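Local structure of esterase (Thermotoga maritima, 3DOH) at residues 11-14 with 19-22. The protein is a thermostable esterase that probably hydrolyses carboxylic esters with an alpha/beta-hydrolase domain, carried behind an immunoglobulin-like N-terminal domain. Residues are numbered along the deposited sequence; the frame is centred on the assembly and turned at random.
Sequences LITK and GEKV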
loop_
_atom_site.group_PDB
_atom_site.type_symbol
_atom_site.label_atom_id
_atom_site.label_comp_id
_atom_site.label_asym_id
_atom_site.label_seq_id
_atom_site.Cartn_x
_atom_site.Cartn_y
_atom_site.Cartn_z
ATOM N N LEU A 11 26.314 16.607 -17.825
ATOM C CA LEU A 11 26.033 15.871 -16.621
ATOM C C LEU A 11 26.461 16.658 -15.404
ATOM O O LEU A 11 27.631 16.993 -15.281
ATOM C CB LEU A 11 26.836 14.583 -16.686
ATOM C CG LEU A 11 26.136 13.373 -17.304
ATOM C CD1 LEU A 11 25.112 13.797 -18.336
ATOM C CD2 LEU A 11 27.147 12.345 -17.829
ATOM N N ILE A 12 25.536 16.980 -14.511
ATOM C CA ILE A 12 25.922 17.651 -13.278
ATOM C C ILE A 12 26.064 16.605 -12.157
ATOM O O ILE A 12 25.093 15.860 -11.856
ATOM C CB ILE A 12 24.913 18.758 -12.858
ATOM C CG1 ILE A 12 24.449 19.589 -14.059
ATOM C CG2 ILE A 12 25.505 19.638 -11.742
ATOM C CD1 ILE A 12 25.566 20.441 -14.702
ATOM N N THR A 13 27.268 16.530 -11.575
ATOM C CA THR A 13 27.539 15.688 -10.412
ATOM C C THR A 13 27.782 16.565 -9.232
ATOM O O THR A 13 28.218 17.721 -9.372
ATOM C CB THR A 13 28.787 14.728 -10.546
ATOM O OG1 THR A 13 30.013 15.476 -10.662
ATOM C CG2 THR A 13 28.648 13.762 -11.732
ATOM N N LYS A 14 27.525 16.008 -8.053
ATOM C CA LYS A 14 27.660 16.738 -6.826
ATOM C C LYS A 14 28.041 15.704 -5.768
ATOM O O LYS A 14 27.602 14.530 -5.846
ATOM C CB LYS A 14 26.311 17.361 -6.531
ATOM C CG LYS A 14 26.262 18.268 -5.339
ATOM C CD LYS A 14 24.877 18.224 -4.763
ATOM C CE LYS A 14 24.513 19.502 -4.067
ATOM N NZ LYS A 14 24.181 20.557 -5.065
ATOM N N GLY A 19 28.686 9.877 -1.256
ATOM C CA GLY A 19 29.530 10.001 -2.423
ATOM C C GLY A 19 28.919 10.756 -3.579
ATOM O O GLY A 19 27.791 11.278 -3.482
ATOM N N GLU A 20 29.659 10.806 -4.681
ATOM C CA GLU A 20 29.325 11.670 -5.804
ATOM C C GLU A 20 28.268 11.026 -6.692
ATOM O O GLU A 20 28.387 9.865 -7.084
ATOM C CB GLU A 20 30.576 11.989 -6.625
ATOM C CG GLU A 20 30.298 12.758 -7.907
ATOM C CD GLU A 20 31.383 12.565 -8.948
ATOM O OE1 GLU A 20 31.966 11.462 -9.005
ATOM O OE2 GLU A 20 31.652 13.517 -9.710
ATOM N N LYS A 21 27.233 11.797 -7.002
ATOM C CA LYS A 21 26.112 11.316 -7.772
ATOM C C LYS A 21 25.882 12.315 -8.876
ATOM O O LYS A 21 26.161 13.512 -8.718
ATOM C CB LYS A 21 24.825 11.260 -6.959
ATOM C CG LYS A 21 24.748 10.419 -5.652
ATOM C CD LYS A 21 23.283 10.475 -5.145
ATOM C CE LYS A 21 23.038 9.624 -3.942
ATOM N NZ LYS A 21 23.164 8.188 -4.266
ATOM N N VAL A 22 25.359 11.827 -9.991
ATOM C CA VAL A 22 24.843 12.699 -11.030
ATOM C C VAL A 22 23.437 13.163 -10.581
ATOM O O VAL A 22 22.504 12.345 -10.497
ATOM C CB VAL A 22 24.693 11.971 -12.384
ATOM C CG1 VAL A 22 24.374 12.962 -13.450
ATOM C CG2 VAL A 22 25.937 11.233 -12.753
#
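E20 OE2 is gripped by two hydroxyls: T13 OG1 of the facing strand donates to it at 2.7 Å, and Y191 OH, from the esterase part of the chain, bonds it as well, so this glutamate ties the hairpin to that part. The threonine comes in on the anti side of the carboxylate, 24° out of its plane. E20 gets there on an extended chain, CG anti to the backbone N (chi1 173°), which lays CG 3.6 Å from T13 CB. The other oxygen, OE1, makes a salt bridge to R105 and a hydrogen bond to T94, so the buried carboxylate is held at both oxygens and its charge is probably balanced by the arginine.

Beneath these side chains the backbones run antiparallel. K14 and K21 form a hydrogen-bonded pair: K14 N bonds to K21 O at 2.9 Å, and K21 N returns to K14 O. T13 and V22 make the adjacent non-hydrogen-bonded pair, their CG2 methyls 3.8 Å apart on the same face, while V22 CG1 faces L11 CG at 4.3 Å.

The pair lies near the turn of the beta hairpin of strands 8-16 and 19-29 in the Ig-like domain; strand 129-139 flanks 8-16 on its other edge, and Y110 of strand 110-114 packs on L11 and V22.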